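Local coordinates for protein glutathione S-transferase 2 (Heligmosomoides polygyrus, PDB 1TW9) that probably catalyses the conjugation of glutathione to electrophilic substrates, displacing a halide from organic halides, as a sigma-like member of the glutathione transferase superfamily, at residues 89-94 with 134-139; 123-128 with 172-177; 159-164 with 182-187. All coordinates share one frame; numbering follows the deposited sequence.

Contact 1 of 3, residues 89-94 with 134-139. Unlike the reference sequence in segment 89-94: Leu91 (reference Pro).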
loop_
_atom_site.group_PDB
_atom_site.type_symbol
_atom_site.label_atom_id
_atom_site.label_comp_id
_atom_site.label_asym_id
_atom_site.label_seq_id
_atom_site.Cartn_x
_atom_site.Cartn_y
_atom_site.Cartn_z
ATOM N N ASP A 89 -1.139 -8.234 0.162
ATOM C CA ASP A 89 -0.602 -6.866 0.196
ATOM C C ASP A 89 0.634 -6.758 -0.668
ATOM O O ASP A 89 0.793 -5.789 -1.413
ATOM C CB ASP A 89 -0.219 -6.420 1.584
ATOM C CG ASP A 89 -1.360 -6.210 2.490
ATOM O OD1 ASP A 89 -2.527 -6.084 2.011
ATOM O OD2 ASP A 89 -1.222 -6.095 3.730
ATOM N N SER A 90 1.544 -7.698 -0.533
ATOM C CA SER A 90 2.822 -7.628 -1.242
ATOM C C SER A 90 2.558 -7.647 -2.764
ATOM O O SER A 90 3.221 -6.916 -3.506
ATOM C CB SER A 90 3.801 -8.756 -0.833
ATOM O OG SER A 90 3.414 -9.981 -1.391
ATOM N N LEU A 91 1.575 -8.443 -3.218
ATOM C CA LEU A 91 1.265 -8.515 -4.655
ATOM C C LEU A 91 0.655 -7.181 -5.148
ATOM O O LEU A 91 0.901 -6.756 -6.263
ATOM C CB LEU A 91 0.327 -9.700 -4.930
ATOM C CG LEU A 91 1.138 -11.015 -4.899
ATOM C CD1 LEU A 91 0.166 -12.089 -4.562
ATOM C CD2 LEU A 91 1.770 -11.185 -6.252
ATOM N N ALA A 92 -0.202 -6.542 -4.328
ATOM C CA ALA A 92 -0.831 -5.316 -4.697
ATOM C C ALA A 92 0.219 -4.236 -4.745
ATOM O O ALA A 92 0.155 -3.348 -5.598
ATOM C CB ALA A 92 -1.860 -4.962 -3.730
ATOM N N ASP A 93 1.199 -4.298 -3.855
ATOM C CA ASP A 93 2.274 -3.307 -3.902
ATOM C C ASP A 93 3.187 -3.530 -5.124
ATOM O O ASP A 93 3.676 -2.598 -5.724
ATOM C CB ASP A 93 3.134 -3.490 -2.717
ATOM C CG ASP A 93 2.649 -2.772 -1.517
ATOM O OD1 ASP A 93 1.769 -1.873 -1.679
ATOM O OD2 ASP A 93 3.196 -2.988 -0.374
ATOM N N ALA A 94 3.473 -4.769 -5.442
ATOM C CA ALA A 94 4.192 -5.074 -6.704
ATOM C C ALA A 94 3.422 -4.558 -7.890
ATOM O O ALA A 94 4.006 -4.066 -8.852
ATOM C CB ALA A 94 4.433 -6.552 -6.838
ATOM N N GLY A 134 5.719 -12.229 -15.032
ATOM C CA GLY A 134 6.577 -13.322 -14.624
ATOM C C GLY A 134 6.414 -13.531 -13.128
ATOM O O GLY A 134 6.312 -14.694 -12.658
ATOM N N PHE A 135 6.448 -12.447 -12.350
ATOM C CA PHE A 135 6.276 -12.571 -10.874
ATOM C C PHE A 135 4.907 -13.148 -10.513
ATOM O O PHE A 135 4.816 -14.090 -9.685
ATOM C CB PHE A 135 6.430 -11.217 -10.161
ATOM C CG PHE A 135 7.808 -10.600 -10.288
ATOM C CD1 PHE A 135 7.944 -9.232 -10.501
ATOM C CD2 PHE A 135 8.953 -11.360 -10.198
ATOM C CE1 PHE A 135 9.194 -8.652 -10.607
ATOM C CE2 PHE A 135 10.183 -10.789 -10.292
ATOM C CZ PHE A 135 10.308 -9.418 -10.513
ATOM N N ILE A 136 3.874 -12.630 -11.135
ATOM C CA ILE A 136 2.486 -13.117 -10.942
ATOM C C ILE A 136 2.356 -14.595 -11.262
ATOM O O ILE A 136 1.755 -15.361 -10.505
ATOM C CB ILE A 136 1.440 -12.287 -11.811
ATOM C CG1 ILE A 136 1.335 -10.861 -11.354
ATOM C CG2 ILE A 136 -0.004 -12.964 -11.765
ATOM C CD1 ILE A 136 1.153 -10.689 -9.901
ATOM N N THR A 137 2.931 -15.021 -12.385
ATOM C CA THR A 137 2.907 -16.420 -12.822
ATOM C C THR A 137 3.539 -17.383 -11.802
ATOM O O THR A 137 3.011 -18.479 -11.520
ATOM C CB THR A 137 3.598 -16.527 -14.158
ATOM O OG1 THR A 137 2.826 -15.787 -15.130
ATOM C CG2 THR A 137 3.544 -17.972 -14.648
ATOM N N LYS A 138 4.635 -16.944 -11.199
ATOM C CA LYS A 138 5.301 -17.691 -10.155
ATOM C C LYS A 138 4.366 -17.911 -8.956
ATOM O O LYS A 138 4.295 -19.010 -8.475
ATOM C CB LYS A 138 6.584 -16.962 -9.792
ATOM C CG LYS A 138 7.256 -17.363 -8.615
ATOM C CD LYS A 138 8.591 -16.563 -8.495
ATOM C CE LYS A 138 8.415 -15.137 -7.836
ATOM N NZ LYS A 138 9.835 -14.583 -7.751
ATOM N N PHE A 139 3.617 -16.887 -8.550
ATOM C CA PHE A 139 2.627 -17.046 -7.506
ATOM C C PHE A 139 1.481 -18.008 -7.920
ATOM O O PHE A 139 1.097 -18.904 -7.150
ATOM C CB PHE A 139 2.109 -15.668 -7.077
ATOM C CG PHE A 139 2.997 -14.991 -6.087
ATOM C CD1 PHE A 139 4.136 -14.350 -6.466
ATOM C CD2 PHE A 139 2.665 -14.987 -4.717
ATOM C CE1 PHE A 139 4.947 -13.680 -5.562
ATOM C CE2 PHE A 139 3.507 -14.348 -3.798
ATOM C CZ PHE A 139 4.646 -13.707 -4.198
#

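Contact 2 of 3, residues 123-128 with 172-177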
loop_
_atom_site.group_PDB
_atom_site.type_symbol
_atom_site.label_atom_id
_atom_site.label_comp_id
_atom_site.label_asym_id
_atom_site.label_seq_id
_atom_site.Cartn_x
_atom_site.Cartn_y
_atom_site.Cartn_z
ATOM N N ASP A 123 7.825 -0.027 -26.091
ATOM C CA ASP A 123 8.963 0.471 -25.332
ATOM C C ASP A 123 8.796 0.308 -23.830
ATOM O O ASP A 123 9.779 0.041 -23.131
ATOM C CB ASP A 123 9.282 1.917 -25.721
ATOM C CG ASP A 123 9.955 2.017 -27.106
ATOM O OD1 ASP A 123 10.080 0.970 -27.789
ATOM O OD2 ASP A 123 10.395 3.088 -27.599
ATOM N N VAL A 124 7.572 0.457 -23.327
ATOM C CA VAL A 124 7.367 0.384 -21.887
ATOM C C VAL A 124 6.398 -0.736 -21.486
ATOM O O VAL A 124 6.716 -1.525 -20.591
ATOM C CB VAL A 124 6.981 1.777 -21.246
ATOM C CG1 VAL A 124 7.605 2.945 -22.009
ATOM C CG2 VAL A 124 5.480 1.960 -21.103
ATOM N N LEU A 125 5.251 -0.832 -22.154
ATOM C CA LEU A 125 4.196 -1.749 -21.706
ATOM C C LEU A 125 4.700 -3.188 -21.667
ATOM O O LEU A 125 4.647 -3.863 -20.633
ATOM C CB LEU A 125 2.990 -1.675 -22.648
ATOM C CG LEU A 125 1.611 -2.016 -22.116
ATOM C CD1 LEU A 125 0.848 -2.865 -23.125
ATOM C CD2 LEU A 125 1.627 -2.634 -20.762
ATOM N N LEU A 126 5.165 -3.666 -22.814
ATOM C CA LEU A 126 5.488 -5.085 -22.979
ATOM C C LEU A 126 6.679 -5.535 -22.110
ATOM O O LEU A 126 6.576 -6.580 -21.472
ATOM C CB LEU A 126 5.600 -5.468 -24.467
ATOM C CG LEU A 126 4.243 -5.300 -25.208
ATOM C CD1 LEU A 126 4.386 -5.579 -26.683
ATOM C CD2 LEU A 126 3.055 -6.139 -24.633
ATOM N N PRO A 127 7.786 -4.781 -22.047
ATOM C CA PRO A 127 8.857 -5.050 -21.050
ATOM C C PRO A 127 8.390 -5.076 -19.599
ATOM O O PRO A 127 8.783 -5.968 -18.808
ATOM C CB PRO A 127 9.794 -3.848 -21.214
ATOM C CG PRO A 127 9.566 -3.376 -22.581
ATOM C CD PRO A 127 8.152 -3.690 -22.967
ATOM N N ALA A 128 7.574 -4.075 -19.249
ATOM C CA ALA A 128 7.057 -3.964 -17.891
ATOM C C ALA A 128 6.242 -5.167 -17.612
ATOM O O ALA A 128 6.366 -5.753 -16.507
ATOM C CB ALA A 128 6.234 -2.698 -17.727
ATOM N N PRO A 172 -4.052 -6.805 -27.547
ATOM C CA PRO A 172 -4.268 -8.265 -27.538
ATOM C C PRO A 172 -3.039 -9.093 -27.188
ATOM O O PRO A 172 -3.187 -10.118 -26.498
ATOM C CB PRO A 172 -4.717 -8.555 -28.962
ATOM C CG PRO A 172 -5.436 -7.349 -29.358
ATOM C CD PRO A 172 -4.687 -6.188 -28.725
ATOM N N GLU A 173 -1.841 -8.669 -27.612
ATOM C CA GLU A 173 -0.619 -9.432 -27.364
ATOM C C GLU A 173 -0.175 -9.398 -25.888
ATOM O O GLU A 173 0.749 -10.069 -25.492
ATOM C CB GLU A 173 0.517 -9.119 -28.387
ATOM C CG GLU A 173 1.534 -8.017 -28.100
ATOM C CD GLU A 173 2.655 -7.934 -29.173
ATOM O OE1 GLU A 173 2.488 -7.156 -30.157
ATOM O OE2 GLU A 173 3.725 -8.627 -29.066
ATOM N N TYR A 174 -0.838 -8.603 -25.058
ATOM C CA TYR A 174 -0.444 -8.468 -23.643
ATOM C C TYR A 174 -0.316 -9.803 -22.930
ATOM O O TYR A 174 0.560 -9.998 -22.116
ATOM C CB TYR A 174 -1.428 -7.552 -22.942
ATOM C CG TYR A 174 -1.123 -7.256 -21.476
ATOM C CD1 TYR A 174 -0.324 -6.205 -21.113
ATOM C CD2 TYR A 174 -1.671 -8.012 -20.481
ATOM C CE1 TYR A 174 -0.037 -5.959 -19.775
ATOM C CE2 TYR A 174 -1.423 -7.766 -19.162
ATOM C CZ TYR A 174 -0.564 -6.753 -18.817
ATOM O OH TYR A 174 -0.240 -6.480 -17.510
ATOM N N ILE A 175 -1.246 -10.698 -23.224
ATOM C CA ILE A 175 -1.351 -11.959 -22.575
ATOM C C ILE A 175 -0.593 -13.114 -23.236
ATOM O O ILE A 175 -0.511 -14.239 -22.682
ATOM C CB ILE A 175 -2.881 -12.222 -22.462
ATOM C CG1 ILE A 175 -3.160 -12.965 -21.193
ATOM C CG2 ILE A 175 -3.481 -12.710 -23.709
ATOM C CD1 ILE A 175 -2.516 -12.330 -19.976
ATOM N N GLU A 176 0.018 -12.816 -24.366
ATOM C CA GLU A 176 0.742 -13.835 -25.068
ATOM C C GLU A 176 1.979 -14.146 -24.234
ATOM O O GLU A 176 2.696 -13.222 -23.795
ATOM C CB GLU A 176 1.090 -13.395 -26.483
ATOM C CG GLU A 176 -0.109 -13.260 -27.399
ATOM C CD GLU A 176 0.225 -12.866 -28.829
ATOM O OE1 GLU A 176 1.435 -12.838 -29.169
ATOM O OE2 GLU A 176 -0.714 -12.654 -29.649
ATOM N N GLY A 177 2.194 -15.426 -23.952
ATOM C CA GLY A 177 3.312 -15.841 -23.096
ATOM C C GLY A 177 2.957 -16.094 -21.661
ATOM O O GLY A 177 3.784 -16.576 -20.867
#

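Contact 3 of 3, residues 159-164 with 182-187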
loop_
_atom_site.group_PDB
_atom_site.type_symbol
_atom_site.label_atom_id
_atom_site.label_comp_id
_atom_site.label_asym_id
_atom_site.label_seq_id
_atom_site.Cartn_x
_atom_site.Cartn_y
_atom_site.Cartn_z
ATOM N N LEU A 159 -7.895 -6.974 -8.482
ATOM C CA LEU A 159 -7.121 -5.864 -8.995
ATOM C C LEU A 159 -6.310 -6.337 -10.241
ATOM O O LEU A 159 -6.288 -5.644 -11.264
ATOM C CB LEU A 159 -6.209 -5.438 -7.867
ATOM C CG LEU A 159 -5.288 -4.277 -8.086
ATOM C CD1 LEU A 159 -6.114 -3.018 -8.300
ATOM C CD2 LEU A 159 -4.358 -4.107 -6.944
ATOM N N VAL A 160 -5.653 -7.477 -10.100
ATOM C CA VAL A 160 -4.838 -8.028 -11.200
ATOM C C VAL A 160 -5.682 -8.380 -12.406
ATOM O O VAL A 160 -5.341 -7.913 -13.542
ATOM C CB VAL A 160 -3.920 -9.154 -10.729
ATOM C CG1 VAL A 160 -3.154 -9.796 -11.936
ATOM C CG2 VAL A 160 -2.854 -8.560 -9.732
ATOM N N ALA A 161 -6.794 -9.105 -12.196
ATOM C CA ALA A 161 -7.615 -9.614 -13.284
ATOM C C ALA A 161 -8.197 -8.426 -14.049
ATOM O O ALA A 161 -8.275 -8.430 -15.260
ATOM C CB ALA A 161 -8.746 -10.506 -12.772
ATOM N N GLU A 162 -8.588 -7.378 -13.340
ATOM C CA GLU A 162 -9.169 -6.234 -14.040
ATOM C C GLU A 162 -8.167 -5.508 -14.904
ATOM O O GLU A 162 -8.448 -5.131 -16.038
ATOM C CB GLU A 162 -9.807 -5.268 -13.009
ATOM C CG GLU A 162 -10.350 -3.970 -13.605
ATOM C CD GLU A 162 -11.647 -4.130 -14.436
ATOM O OE1 GLU A 162 -11.896 -3.230 -15.274
ATOM O OE2 GLU A 162 -12.404 -5.158 -14.344
ATOM N N HIS A 163 -6.927 -5.387 -14.417
ATOM C CA HIS A 163 -5.887 -4.753 -15.161
ATOM C C HIS A 163 -5.577 -5.575 -16.407
ATOM O O HIS A 163 -5.480 -5.041 -17.498
ATOM C CB HIS A 163 -4.621 -4.587 -14.315
ATOM C CG HIS A 163 -3.494 -3.943 -15.071
ATOM N ND1 HIS A 163 -3.548 -2.637 -15.538
ATOM C CD2 HIS A 163 -2.342 -4.467 -15.556
ATOM C CE1 HIS A 163 -2.454 -2.385 -16.225
ATOM N NE2 HIS A 163 -1.705 -3.473 -16.253
ATOM N N VAL A 164 -5.444 -6.864 -16.238
ATOM C CA VAL A 164 -5.117 -7.771 -17.327
ATOM C C VAL A 164 -6.208 -7.750 -18.413
ATOM O O VAL A 164 -5.885 -7.733 -19.600
ATOM C CB VAL A 164 -4.798 -9.199 -16.747
ATOM C CG1 VAL A 164 -4.647 -10.226 -17.880
ATOM C CG2 VAL A 164 -3.543 -9.129 -15.901
ATOM N N LYS A 182 -3.791 -15.353 -18.068
ATOM C CA LYS A 182 -5.070 -15.268 -18.800
ATOM C C LYS A 182 -6.167 -16.103 -18.118
ATOM O O LYS A 182 -7.304 -15.647 -18.042
ATOM C CB LYS A 182 -4.964 -15.775 -20.262
ATOM C CG LYS A 182 -6.276 -15.390 -20.999
ATOM C CD LYS A 182 -6.367 -15.624 -22.397
ATOM C CE LYS A 182 -7.791 -15.157 -22.883
ATOM N NZ LYS A 182 -7.822 -15.175 -24.397
ATOM N N ALA A 183 -5.835 -17.326 -17.709
ATOM C CA ALA A 183 -6.746 -18.282 -17.103
ATOM C C ALA A 183 -7.296 -17.659 -15.813
ATOM O O ALA A 183 -8.473 -17.726 -15.479
ATOM C CB ALA A 183 -5.971 -19.563 -16.752
ATOM N N HIS A 184 -6.393 -17.009 -15.106
ATOM C CA HIS A 184 -6.753 -16.322 -13.843
ATOM C C HIS A 184 -7.699 -15.165 -14.112
ATOM O O HIS A 184 -8.725 -15.042 -13.466
ATOM C CB HIS A 184 -5.503 -15.865 -13.088
ATOM C CG HIS A 184 -5.766 -14.980 -11.912
ATOM N ND1 HIS A 184 -5.873 -13.618 -12.010
ATOM C CD2 HIS A 184 -5.942 -15.281 -10.600
ATOM C CE1 HIS A 184 -6.097 -13.113 -10.795
ATOM N NE2 HIS A 184 -6.109 -14.108 -9.921
ATOM N N MET A 185 -7.376 -14.363 -15.102
ATOM C CA MET A 185 -8.229 -13.274 -15.505
ATOM C C MET A 185 -9.622 -13.781 -15.792
ATOM O O MET A 185 -10.629 -13.196 -15.318
ATOM C CB MET A 185 -7.611 -12.580 -16.719
ATOM C CG MET A 185 -8.258 -11.306 -17.128
ATOM S SD MET A 185 -8.451 -11.169 -18.917
ATOM C CE MET A 185 -9.999 -11.851 -18.664
ATOM N N GLU A 186 -9.722 -14.883 -16.538
ATOM C CA GLU A 186 -11.052 -15.361 -16.914
ATOM C C GLU A 186 -11.792 -15.925 -15.711
ATOM O O GLU A 186 -12.985 -15.676 -15.534
ATOM C CB GLU A 186 -10.941 -16.367 -18.000
ATOM C CG GLU A 186 -10.421 -15.746 -19.266
ATOM C CD GLU A 186 -11.371 -14.843 -20.063
ATOM O OE1 GLU A 186 -10.883 -14.367 -21.121
ATOM O OE2 GLU A 186 -12.562 -14.574 -19.717
ATOM N N ARG A 187 -11.078 -16.645 -14.878
ATOM C CA ARG A 187 -11.710 -17.215 -13.682
ATOM C C ARG A 187 -12.273 -16.117 -12.816
ATOM O O ARG A 187 -13.378 -16.204 -12.322
ATOM C CB ARG A 187 -10.618 -17.929 -12.915
ATOM C CG ARG A 187 -10.941 -18.506 -11.608
ATOM C CD ARG A 187 -9.653 -19.078 -10.974
ATOM N NE ARG A 187 -9.063 -20.181 -11.793
ATOM C CZ ARG A 187 -7.840 -20.230 -12.357
ATOM N NH1 ARG A 187 -6.875 -19.263 -12.277
ATOM N NH2 ARG A 187 -7.578 -21.331 -13.021
#

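Contact 1 of 3, residues 89-94 with 134-139
Leu91 makes the close contacts of its helix, setting both methyls against the Phe139 ring of the facing helix and CD2 also against Ile136. CD2 of Leu91 sits 3.9 Å above the centroid of the Phe139 ring and only 10° from the ring normal, a CH-pi contact centred on the face. The other methyl reaches the rim of the same ring, with Leu91 CD1 at 3.8 Å from Phe139 CD2. CD2 also meets the tip of Ile136, whose CD1 is 3.7 Å away. Both Leu91 and Phe139 put CG anti to the carbonyl carbon (chi1 -77° and -83°), and their side chains pass each other in opposite directions instead of meeting end on. The helices need this reach, because the CA atoms of Leu91 and Ile136 stay 7.9 Å apart. Leu148 and Val149 of a loop and Val156 of helix 155-170 add further apolar cover to Leu91, making this the densely filled side.

The flank formed by Ala94 and Phe135 is looser: neither side chain comes within contact distance of the opposite segment. What approaches there is the second subunit, whose Phe48 packs on Ala94 and whose Pro47 packs on Phe135, while its Pro47 O accepts a bond from Lys138 NZ. Nearer the start of helix 82-101, Asp89 forms salt bridges with Arg69 of its own chain and with Arg69 of the second subunit. The apolar seam thus belongs to the pairing of the first two long helices in the helical C-terminal domain of the glutathione transferase fold, with the dimer partner on its flank.

Contact 2 of 3, residues 123-128 with 172-177
Glu173 lies across Leu126 at about a right angle, using the aliphatic and carboxyl carbons of its side chain: Glu173 CD is 3.8 Å from Leu126 CD1. OE1 forms a salt bridge with Lys121 of the same helix 119-142, while the CD and OE2 side of the carboxylate lies against the leucine methyl; the ion pair probably steadies the carboxylate there. Next in sequence, Tyr174 offers two surfaces. Its CA is 4.3 Å from Leu126 CD2, and its ring, swung anti to the backbone N (chi1 -177°) and hydrogen-bonded through OH to Tyr98 OH, presents an edge to Leu125, with CE1 3.8 Å from Leu125 CD2 and that methyl close to the ring plane. Beyond it, a backbone bond from Glu176 N to Glu173 O (3.1 Å) closes the turn.

Arg129 ties the two segments together, giving NE to Tyr174 O, NH2 to Glu173 O and NH1 to Leu126 O. The modest leucine packing is thus framed by polar links, mostly from helix 119-142, which suggests that backbone carbonyls and side chains both hold the loop.

Contact 3 of 3, residues 159-164 with 182-187
His184 NE2 is hydrogen-bonded to Asp157 OD1, on the first turn of helix 155-170, and the imidazole so held brings CE1 to 4.2 Å from Ala161 CB. The methyl approaches the ring obliquely. One turn separates Asp157 from Ala161, so a single helix supplies both the polar partner and the apolar neighbour of the histidine. Leu148, from a loop, also packs against it.

Ala161 is where the two backbones come together: its CA lies 4.3 Å from that of Met185, and its CB stands 3.9 Å from Met185 CA. With no bulk beyond CB, it lets segment 182-187 ride directly over it, the axes of the two short segments passing 8.6 Å apart and turned by 106°, nearer perpendicular than parallel. Met185 lies alongside Ala161. Its CG, anti to the backbone N (chi1 -171°), is 3.4 Å from Ala161 O, and the chain bends at chi2 and chi3. On the next turn, Val164 meets the same methylene with CG1, 3.8 Å from Met185 CG, while SD lies 4.1 Å from that valine methyl.

In the fold, this is a steep crossing of helices 155-170 and 179-189 inside the helical C-terminal domain. It depends on shape: a small residue permits close backbone approach and a flexible thioether fills the flank. Chemistry adds to the fit, because NE2 of the buried His184 is paired with Asp157 of the other helix, joining the two helices by a specific bond as well as by packing.

Overall arrangement
All three contacts lie in the all-helical part of the fold, and they differ in depth. Contacts 1 and 3 are buried, whereas contact 2 lies farthest from the chain centre and is only partly covered. Contacts 1 and 2 share helix 119-142, at well-separated turns. Contact 3 adjoins both: Ala92 packs on Leu159, and Ile175 touches Val164 and Lys182. Chemistry follows place. Leucine, isoleucine and phenylalanine make contact 1, which also borders the second subunit; contact 3 adds a histidine with an internal acid partner; contact 2 mixes apolar contacts with arginine and lysine links. Tyr98 joins contacts 2 and 3 by bonding to both Tyr174 and His163.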